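Local coordinates for protein putative Type I topoisomerase (Deinococcus radiodurans, PDB 3M4A) that binds DNA and probably relaxes it as a type IB topoisomerase, cutting one strand without ATP, allowing passage and rejoining the strand, at residues K272-A275 against D276-N280; D296-D300 against G301-D305; A224-R227 against E228-P232. All coordinates share one frame; numbering follows the deposited sequence. Where two conformers were deposited one is given.

Contact 1 (K272-A275 against D276-N280)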
ATOM      1  N   LYS A 272     -18.319  -9.149  -3.407  1.00 11.58           N
ATOM      2  CA  LYS A 272     -17.889 -10.170  -4.355  0.50 11.62           C
ATOM      3  C   LYS A 272     -16.901  -9.612  -5.391  1.00 11.53           C
ATOM      4  O   LYS A 272     -15.963 -10.305  -5.782  1.00 11.60           O
ATOM      5  CB  LYS A 272     -19.106 -10.853  -4.990  0.50 12.11           C
ATOM      6  CG  LYS A 272     -19.966 -11.560  -3.942  0.50 12.35           C
ATOM      7  CD  LYS A 272     -20.938 -12.571  -4.526  0.50 13.01           C
ATOM      8  CE  LYS A 272     -22.011 -11.898  -5.358  0.50 13.63           C
ATOM      9  NZ  LYS A 272     -23.214 -12.761  -5.523  0.50 14.08           N
ATOM     10  N   PHE A 273     -17.081  -8.352  -5.791  1.00 11.04           N
ATOM     11  CA  PHE A 273     -16.180  -7.704  -6.756  1.00 10.67           C
ATOM     12  C   PHE A 273     -14.805  -7.507  -6.133  1.00  9.65           C
ATOM     13  O   PHE A 273     -13.791  -7.840  -6.731  1.00  9.84           O
ATOM     14  CB  PHE A 273     -16.762  -6.360  -7.217  1.00 11.00           C
ATOM     15  CG  PHE A 273     -16.108  -5.792  -8.442  1.00 11.25           C
ATOM     16  CD1 PHE A 273     -16.747  -5.835  -9.673  1.00 11.63           C
ATOM     17  CD2 PHE A 273     -14.856  -5.177  -8.365  1.00 12.34           C
ATOM     18  CE1 PHE A 273     -16.152  -5.312 -10.802  1.00 11.60           C
ATOM     19  CE2 PHE A 273     -14.247  -4.634  -9.502  1.00 12.39           C
ATOM     20  CZ  PHE A 273     -14.894  -4.716 -10.727  1.00 12.77           C
ATOM     21  N   VAL A 274     -14.777  -6.956  -4.924  1.00  8.91           N
ATOM     22  CA  VAL A 274     -13.510  -6.724  -4.235  1.00  8.69           C
ATOM     23  C   VAL A 274     -12.837  -8.062  -3.880  1.00  8.66           C
ATOM     24  O   VAL A 274     -11.607  -8.185  -3.921  1.00  8.21           O
ATOM     25  CB  VAL A 274     -13.716  -5.828  -2.987  1.00  7.82           C
ATOM     26  CG1 VAL A 274     -12.410  -5.656  -2.194  1.00  6.13           C
ATOM     27  CG2 VAL A 274     -14.275  -4.481  -3.409  1.00  8.97           C
ATOM     28  N   ALA A 275     -13.649  -9.057  -3.515  1.00  9.48           N
ATOM     29  CA  ALA A 275     -13.145 -10.390  -3.193  1.00  9.61           C
ATOM     30  C   ALA A 275     -12.398 -10.984  -4.377  1.00  9.75           C
ATOM     31  O   ALA A 275     -11.334 -11.572  -4.204  1.00 10.16           O
ATOM     32  CB  ALA A 275     -14.293 -11.311  -2.783  1.00  9.99           C
ATOM     33  N   ASP A 276     -12.956 -10.812  -5.567  1.00  9.64           N
ATOM     34  CA  ASP A 276     -12.312 -11.265  -6.789  1.00 10.72           C
ATOM     35  C   ASP A 276     -10.996 -10.526  -7.056  1.00 10.50           C
ATOM     36  O   ASP A 276      -9.990 -11.126  -7.423  1.00 12.24           O
ATOM     37  CB  ASP A 276     -13.258 -11.098  -7.971  1.00 11.62           C
ATOM     38  CG  ASP A 276     -12.812 -11.890  -9.164  1.00 15.70           C
ATOM     39  OD1 ASP A 276     -12.923 -13.136  -9.120  1.00 21.57           O
ATOM     40  OD2 ASP A 276     -12.331 -11.266 -10.122  1.00 22.14           O
ATOM     41  N   ASP A 277     -11.004  -9.212  -6.876  1.00  9.76           N
ATOM     42  CA  ASP A 277      -9.781  -8.434  -6.978  1.00  9.56           C
ATOM     43  C   ASP A 277      -8.691  -8.924  -6.018  1.00  9.62           C
ATOM     44  O   ASP A 277      -7.534  -9.065  -6.410  1.00  9.38           O
ATOM     45  CB  ASP A 277     -10.114  -6.964  -6.727  1.00  9.02           C
ATOM     46  CG  ASP A 277      -8.922  -6.081  -6.859  1.00 10.74           C
ATOM     47  OD1 ASP A 277      -8.715  -5.498  -7.951  1.00 11.41           O
ATOM     48  OD2 ASP A 277      -8.170  -6.013  -5.865  1.00 10.13           O
ATOM     49  N   LEU A 278      -9.062  -9.162  -4.762  1.00  9.66           N
ATOM     50  CA  LEU A 278      -8.091  -9.530  -3.718  1.00 10.01           C
ATOM     51  C   LEU A 278      -7.709 -11.014  -3.730  1.00 10.58           C
ATOM     52  O   LEU A 278      -6.713 -11.407  -3.104  1.00 11.63           O
ATOM     53  CB  LEU A 278      -8.642  -9.184  -2.339  1.00  9.33           C
ATOM     54  CG  LEU A 278      -8.809  -7.690  -2.036  1.00  8.38           C
ATOM     55  CD1 LEU A 278      -9.441  -7.476  -0.668  1.00  9.64           C
ATOM     56  CD2 LEU A 278      -7.464  -6.964  -2.099  1.00  8.87           C
ATOM     57  N   GLY A 279      -8.494 -11.824  -4.430  1.00 11.15           N
ATOM     58  CA  GLY A 279      -8.261 -13.270  -4.471  1.00 12.03           C
ATOM     59  C   GLY A 279      -8.585 -13.948  -3.150  1.00 12.71           C
ATOM     60  O   GLY A 279      -7.882 -14.869  -2.712  1.00 14.05           O
ATOM     61  N   ASN A 280      -9.664 -13.499  -2.517  1.00 13.15           N
ATOM     62  CA  ASN A 280     -10.144 -14.010  -1.238  0.50 13.05           C
ATOM     63  C   ASN A 280     -11.608 -14.385  -1.327  1.00 13.32           C
ATOM     64  O   ASN A 280     -12.290 -14.001  -2.271  1.00 13.01           O
ATOM     65  CB  ASN A 280     -10.001 -12.941  -0.162  0.50 12.81           C
ATOM     66  CG  ASN A 280      -8.578 -12.772   0.303  0.50 12.06           C
ATOM     67  OD1 ASN A 280      -7.984 -11.740   0.097  0.50 13.13           O
ATOM     68  ND2 ASN A 280      -8.030 -13.799   0.929  0.50 11.48           N
TER

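Contact 2 (D296-D300 against G301-D305)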
ATOM      1  N   ASP A 296     -21.590   1.470   6.188  1.00  9.05           N
ATOM      2  CA  ASP A 296     -22.459   2.334   7.020  1.00  9.20           C
ATOM      3  C   ASP A 296     -22.865   3.601   6.271  1.00  9.41           C
ATOM      4  O   ASP A 296     -24.051   3.940   6.169  1.00  9.54           O
ATOM      5  CB  ASP A 296     -21.775   2.752   8.323  1.00  9.35           C
ATOM      6  CG  ASP A 296     -21.591   1.609   9.306  1.00  9.14           C
ATOM      7  OD1 ASP A 296     -22.290   0.570   9.211  1.00 11.34           O
ATOM      8  OD2 ASP A 296     -20.722   1.769  10.178  1.00 12.39           O
ATOM      9  N   ARG A 297     -21.885   4.304   5.705  1.00  8.72           N
ATOM     10  CA  ARG A 297     -22.205   5.516   4.972  1.00  8.76           C
ATOM     11  C   ARG A 297     -23.108   5.241   3.776  1.00  8.81           C
ATOM     12  O   ARG A 297     -24.083   5.965   3.539  1.00  9.03           O
ATOM     13  CB  ARG A 297     -20.930   6.260   4.564  1.00  8.66           C
ATOM     14  CG  ARG A 297     -20.099   6.731   5.730  1.00  8.08           C
ATOM     15  CD  ARG A 297     -20.774   7.773   6.635  1.00  8.90           C
ATOM     16  NE  ARG A 297     -19.842   8.064   7.709  1.00  8.61           N
ATOM     17  CZ  ARG A 297     -19.719   7.348   8.829  1.00  8.07           C
ATOM     18  NH1 ARG A 297     -20.520   6.310   9.057  1.00 10.38           N
ATOM     19  NH2 ARG A 297     -18.804   7.661   9.730  1.00  9.81           N
ATOM     20  N   TYR A 298     -22.815   4.176   3.030  1.00  8.95           N
ATOM     21  CA  TYR A 298     -23.641   3.811   1.887  1.00  9.55           C
ATOM     22  C   TYR A 298     -25.096   3.584   2.294  1.00 10.15           C
ATOM     23  O   TYR A 298     -26.015   4.047   1.627  1.00  9.92           O
ATOM     24  CB  TYR A 298     -23.081   2.562   1.200  1.00  9.10           C
ATOM     25  CG  TYR A 298     -23.849   2.194  -0.038  1.00  9.32           C
ATOM     26  CD1 TYR A 298     -23.747   2.965  -1.196  1.00  7.18           C
ATOM     27  CD2 TYR A 298     -24.711   1.093  -0.049  1.00  9.00           C
ATOM     28  CE1 TYR A 298     -24.460   2.641  -2.334  1.00  8.87           C
ATOM     29  CE2 TYR A 298     -25.424   0.753  -1.184  1.00  8.89           C
ATOM     30  CZ  TYR A 298     -25.303   1.525  -2.323  1.00  8.98           C
ATOM     31  OH  TYR A 298     -26.019   1.206  -3.456  1.00 10.76           O
ATOM     32  N   LEU A 299     -25.290   2.883   3.398  1.00 11.62           N
ATOM     33  CA  LEU A 299     -26.633   2.584   3.908  1.00 12.64           C
ATOM     34  C   LEU A 299     -27.399   3.831   4.369  1.00 13.66           C
ATOM     35  O   LEU A 299     -28.637   3.831   4.390  1.00 14.54           O
ATOM     36  CB  LEU A 299     -26.551   1.549   5.034  1.00 12.99           C
ATOM     37  CG  LEU A 299     -26.197   0.148   4.528  1.00 13.55           C
ATOM     38  CD1 LEU A 299     -25.895  -0.796   5.677  1.00 14.79           C
ATOM     39  CD2 LEU A 299     -27.291  -0.407   3.654  1.00 16.09           C
ATOM     40  N   ASP A 300     -26.664   4.886   4.698  1.00 14.16           N
ATOM     41  CA  ASP A 300     -27.229   6.196   5.011  1.00 14.36           C
ATOM     42  C   ASP A 300     -27.260   7.139   3.796  1.00 14.37           C
ATOM     43  O   ASP A 300     -27.511   8.339   3.951  1.00 15.12           O
ATOM     44  CB  ASP A 300     -26.434   6.835   6.160  1.00 14.90           C
ATOM     45  CG  ASP A 300     -26.763   6.220   7.522  1.00 16.36           C
ATOM     46  OD1 ASP A 300     -27.793   5.531   7.637  1.00 20.44           O
ATOM     47  OD2 ASP A 300     -25.991   6.431   8.467  1.00 19.59           O
ATOM     48  N   GLY A 301     -26.978   6.608   2.602  1.00 13.52           N
ATOM     49  CA  GLY A 301     -27.080   7.357   1.345  1.00 13.17           C
ATOM     50  C   GLY A 301     -25.902   8.271   1.036  1.00 12.67           C
ATOM     51  O   GLY A 301     -26.042   9.244   0.284  1.00 12.83           O
ATOM     52  N   LYS A 302     -24.736   7.954   1.599  1.00 12.37           N
ATOM     53  CA  LYS A 302     -23.550   8.782   1.417  1.00 11.99           C
ATOM     54  C   LYS A 302     -22.431   7.971   0.779  1.00 11.04           C
ATOM     55  O   LYS A 302     -22.195   6.832   1.163  1.00  9.71           O
ATOM     56  CB  LYS A 302     -23.091   9.350   2.749  1.00 12.81           C
ATOM     57  CG  LYS A 302     -24.130  10.292   3.395  1.00 13.21           C
ATOM     58  CD  LYS A 302     -23.734  10.667   4.804  1.00 14.46           C
ATOM     59  CE  LYS A 302     -24.670  11.738   5.380  1.00 16.65           C
ATOM     60  NZ  LYS A 302     -25.005  11.421   6.785  1.00 19.53           N
ATOM     61  N   VAL A 303     -21.744   8.578  -0.179  1.00  9.57           N
ATOM     62  CA  VAL A 303     -20.669   7.896  -0.929  1.00  9.83           C
ATOM     63  C   VAL A 303     -19.468   8.832  -1.030  1.00  9.17           C
ATOM     64  O   VAL A 303     -19.507   9.964  -0.511  1.00  8.23           O
ATOM     65  CB  VAL A 303     -21.147   7.468  -2.324  1.00  9.19           C
ATOM     66  CG1 VAL A 303     -22.221   6.365  -2.194  1.00  9.57           C
ATOM     67  CG2 VAL A 303     -21.690   8.659  -3.118  1.00  9.00           C
ATOM     68  N   LEU A 304     -18.390   8.388  -1.680  1.00  8.94           N
ATOM     69  CA  LEU A 304     -17.164   9.208  -1.744  1.00  9.70           C
ATOM     70  C   LEU A 304     -17.433  10.643  -2.216  1.00  9.51           C
ATOM     71  O   LEU A 304     -16.862  11.578  -1.676  1.00  9.09           O
ATOM     72  CB  LEU A 304     -16.132   8.576  -2.680  1.00  9.52           C
ATOM     73  CG  LEU A 304     -15.468   7.296  -2.189  1.00  9.49           C
ATOM     74  CD1 LEU A 304     -14.533   6.744  -3.285  1.00  7.54           C
ATOM     75  CD2 LEU A 304     -14.718   7.524  -0.873  1.00 10.66           C
ATOM     76  N   ASP A 305     -18.315  10.790  -3.207  1.00 10.92           N
ATOM     77  CA  ASP A 305     -18.685  12.107  -3.760  1.00 11.77           C
ATOM     78  C   ASP A 305     -19.059  13.128  -2.675  1.00 11.92           C
ATOM     79  O   ASP A 305     -18.829  14.325  -2.831  1.00 13.06           O
ATOM     80  CB  ASP A 305     -19.913  12.014  -4.677  1.00 12.31           C
ATOM     81  CG  ASP A 305     -19.870  10.857  -5.668  1.00 15.75           C
ATOM     82  OD1 ASP A 305     -18.856  10.139  -5.755  1.00 18.20           O
ATOM     83  OD2 ASP A 305     -20.901  10.672  -6.366  1.00 22.48           O
TER

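Contact 3 (A224-R227 against E228-P232)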
ATOM      1  N   ALA A 224      12.067  -5.019   3.890  1.00 11.09           N
ATOM      2  CA  ALA A 224      12.956  -4.043   4.547  1.00 11.35           C
ATOM      3  C   ALA A 224      12.779  -2.624   4.012  1.00 11.31           C
ATOM      4  O   ALA A 224      12.806  -1.651   4.768  1.00 12.37           O
ATOM      5  CB  ALA A 224      14.423  -4.480   4.416  1.00 11.54           C
ATOM      6  N   TYR A 225      12.598  -2.515   2.696  1.00 10.70           N
ATOM      7  CA  TYR A 225      12.321  -1.242   2.041  1.00 10.38           C
ATOM      8  C   TYR A 225      11.012  -0.659   2.567  1.00  9.74           C
ATOM      9  O   TYR A 225      10.946   0.528   2.905  1.00  9.15           O
ATOM     10  CB  TYR A 225      12.274  -1.452   0.526  1.00 10.23           C
ATOM     11  CG  TYR A 225      11.994  -0.207  -0.300  1.00 10.06           C
ATOM     12  CD1 TYR A 225      13.001   0.701  -0.573  1.00  9.37           C
ATOM     13  CD2 TYR A 225      10.719   0.060  -0.788  1.00  9.79           C
ATOM     14  CE1 TYR A 225      12.768   1.838  -1.320  1.00 10.62           C
ATOM     15  CE2 TYR A 225      10.462   1.192  -1.538  1.00 10.36           C
ATOM     16  CZ  TYR A 225      11.494   2.078  -1.813  1.00  9.74           C
ATOM     17  OH  TYR A 225      11.287   3.224  -2.545  1.00 10.16           O
ATOM     18  N   LEU A 226       9.979  -1.497   2.633  1.00  9.69           N
ATOM     19  CA  LEU A 226       8.681  -1.083   3.178  1.00 10.63           C
ATOM     20  C   LEU A 226       8.797  -0.632   4.640  1.00 11.00           C
ATOM     21  O   LEU A 226       8.232   0.387   5.025  1.00 10.28           O
ATOM     22  CB  LEU A 226       7.639  -2.196   3.051  1.00 10.16           C
ATOM     23  CG  LEU A 226       7.211  -2.567   1.630  1.00 10.72           C
ATOM     24  CD1 LEU A 226       6.223  -3.717   1.625  1.00 11.07           C
ATOM     25  CD2 LEU A 226       6.633  -1.334   0.927  1.00 10.61           C
ATOM     26  N   ARG A 227       9.565  -1.355   5.454  1.00 12.12           N
ATOM     27  CA  ARG A 227       9.791  -0.898   6.825  1.00 13.19           C
ATOM     28  C   ARG A 227      10.323   0.532   6.854  1.00 12.71           C
ATOM     29  O   ARG A 227       9.856   1.352   7.643  1.00 12.23           O
ATOM     30  CB  ARG A 227      10.737  -1.836   7.580  1.00 13.43           C
ATOM     31  CG  ARG A 227      10.093  -3.147   7.990  1.00 16.41           C
ATOM     32  CD  ARG A 227      10.835  -3.832   9.143  1.00 17.84           C
ATOM     33  NE  ARG A 227      12.245  -4.075   8.843  1.00 20.96           N
ATOM     34  CZ  ARG A 227      12.708  -5.040   8.043  1.00 22.41           C
ATOM     35  NH1 ARG A 227      11.881  -5.877   7.429  1.00 22.90           N
ATOM     36  NH2 ARG A 227      14.018  -5.167   7.851  1.00 23.33           N
ATOM     37  N   GLU A 228      11.269   0.837   5.966  1.00 12.51           N
ATOM     38  CA  GLU A 228      11.802   2.186   5.852  1.00 12.86           C
ATOM     39  C   GLU A 228      10.744   3.204   5.455  1.00 12.64           C
ATOM     40  O   GLU A 228      10.639   4.247   6.096  1.00 13.63           O
ATOM     41  CB  GLU A 228      12.957   2.265   4.851  1.00 12.59           C
ATOM     42  CG  GLU A 228      13.473   3.695   4.689  1.00 13.17           C
ATOM     43  CD  GLU A 228      14.480   3.865   3.580  1.00 13.83           C
ATOM     44  OE1 GLU A 228      15.090   2.863   3.181  1.00 16.26           O
ATOM     45  OE2 GLU A 228      14.652   5.010   3.098  1.00 16.80           O
ATOM     46  N   VAL A 229       9.966   2.910   4.410  1.00 12.50           N
ATOM     47  CA  VAL A 229       9.109   3.938   3.809  1.00 12.35           C
ATOM     48  C   VAL A 229       7.706   4.028   4.407  1.00 12.47           C
ATOM     49  O   VAL A 229       7.069   5.068   4.271  1.00 12.55           O
ATOM     50  CB  VAL A 229       9.022   3.826   2.265  1.00 12.66           C
ATOM     51  CG1 VAL A 229      10.424   3.987   1.638  1.00 12.54           C
ATOM     52  CG2 VAL A 229       8.383   2.515   1.836  1.00 11.75           C
ATOM     53  N   ILE A 230       7.225   2.961   5.051  1.00 12.14           N
ATOM     54  CA  ILE A 230       5.910   2.991   5.713  1.00 12.35           C
ATOM     55  C   ILE A 230       5.819   2.405   7.137  1.00 11.92           C
ATOM     56  O   ILE A 230       4.771   2.516   7.767  1.00 11.67           O
ATOM     57  CB  ILE A 230       4.792   2.311   4.852  1.00 12.29           C
ATOM     58  CG1 ILE A 230       5.122   0.847   4.544  1.00 12.72           C
ATOM     59  CG2 ILE A 230       4.558   3.109   3.593  1.00 12.99           C
ATOM     60  CD1 ILE A 230       3.927   0.001   4.092  1.00 13.58           C
ATOM     61  N   GLY A 231       6.879   1.780   7.645  1.00 11.62           N
ATOM     62  CA  GLY A 231       6.818   1.192   9.000  1.00 11.77           C
ATOM     63  C   GLY A 231       6.322   2.204  10.024  1.00 11.52           C
ATOM     64  O   GLY A 231       6.694   3.361   9.957  1.00 12.01           O
ATOM     65  N   PRO A 232       5.475   1.785  10.984  1.00 11.92           N
ATOM     66  CA  PRO A 232       5.056   0.440  11.345  1.00 12.23           C
ATOM     67  C   PRO A 232       3.969  -0.200  10.472  1.00 12.56           C
ATOM     68  O   PRO A 232       3.591  -1.344  10.715  1.00 13.10           O
ATOM     69  CB  PRO A 232       4.523   0.632  12.770  1.00 12.50           C
ATOM     70  CG  PRO A 232       3.969   1.979  12.761  1.00 12.20           C
ATOM     71  CD  PRO A 232       4.834   2.795  11.850  1.00 12.33           C
TER

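Contact 1 (K272-A275 against D276-N280)
V274 turns CG1 anti to its backbone N (chi1 176°), while L278 swings CG anti to its own carbonyl carbon (chi1 -67°). These two rotations set the side chains next to each other, pointing the same way, one helical turn apart. V274 CG1 meets L278 CD1 at 3.8 Å. L278 CG also lies 3.4 Å from V274 O. V274 O also accepts L278 N at 2.9 Å, so main chain and side chain of L278 both meet V274. Both residues are buried. T285 and Y289 of helix 282-289 and A247 of helix 235-254 pack against them.

Alongside, D276 N bonds to K272 O and D277 N to F273 O in the normal helical pattern. A275 O accepts N280 N at 3.1 Å, with a straight N-H approach of 166°. G279 N adds a weak bond to the same oxygen. The carboxylate of D277 reaches out of the segment to a salt bridge with R135. G279 takes positive phi, and the chain leaves the helix there. The 6-to-1 bond from N280 N to A275 O around this glycine is typical of a glycine-terminated helix C-end, here that of helix 260-278.

Contact 2 (D296-D300 against G301-D305)
Two backbone hydrogen bonds join R297-Y298 to G301-K302. K302 N donates to R297 O at 2.9 Å, and G301 N donates to Y298 O, also at 2.9 Å. Neither donor lies in the plane of its carbonyl. K302 N stands 42° out of the plane and G301 N 66°, as the chain curls back over the helix end. G301 has positive phi and is the C-prime residue. Together these features make a Schellman motif that closes helix 292-299.

A weaker polar contact sits beside it. The CA of Y298 approaches K302 O at 3.4 Å as a CA-H...O contact.

The apolar contacts are few. V303 CG1 touches Y298 CD1 at 3.9 Å. The methyl comes at the edge of the ring, near its plane, and the two side chains run side by side. Y298 has CG anti to the backbone N (chi1 -176°), which carries its ring along V303. R297 CB and K302 CB also come within 4.2 Å.

The polar ends of R297 and Y298 are bound by other parts of the chain. R297 forms a salt bridge with E335 and a hydrogen bond to S334, both on helix 323-337. Y298 OH bonds to G255 O. The chemistry implies a turn closed by main-chain bonds, with its hydroxyl and guanidinium ends held by other parts of the fold.

Contact 3 (A224-R227 against E228-P232)
Y225 meets V229 one helical turn later, and the path of V229 explains how. V229 CB lies 3.9 Å from Y225 O. From there CG1 goes over one face of the Y225 ring, offset toward the rim. V229 CG1 sits 4.3 Å from the Y225 ring centroid and 18° off the normal, a CH-pi contact. V229 CG2 takes the other branch, 3.4 Å from Y225 O. V229 CG2 also lies 4.3 Å from L226 CD2. The ring can lie under CG1 because Y225 has CG anti to the backbone N (chi1 -180°). Its OH end bonds to D112 of helix 91-113.

Next along the helix, I230 CG1 lies 3.2 Å from L226 O. L226 O takes a bond from I230 N at 2.8 Å, nearly end-on to the carbonyl. G231 N adds two weak bonds, to L226 O and R227 O.

E228 turns its carboxylate to R121 in a salt bridge, and R4 bonds to E228 O and G231 O. Helices 91-113, 120-134 and 235-254 pack around the apolar side chains. This is i to i+4 packing in the last turns of helix 219-230, in the helical core of a type IB topoisomerase catalytic region.

How the contacts relate
From the N terminus, contact 3 comes first, then contact 1, then contact 2. They follow in series, and none nests within or crosses another. Each is local and closes no long loop. Contact 3 lies where helix 219-230 runs out before helix 235-254. Contact 1 ends helix 260-278 before helix 282-289, and contact 2 ends helix 292-299 before the loop toward helix 312-316. Helix 235-254 touches all three, so it is a shared neighbour. Contacts 1 and 2 have centres 21 Å apart. Contact 3 lies on the opposite side of the chain's centre from both. Its nearest atom is about 9 Å from the bound DNA.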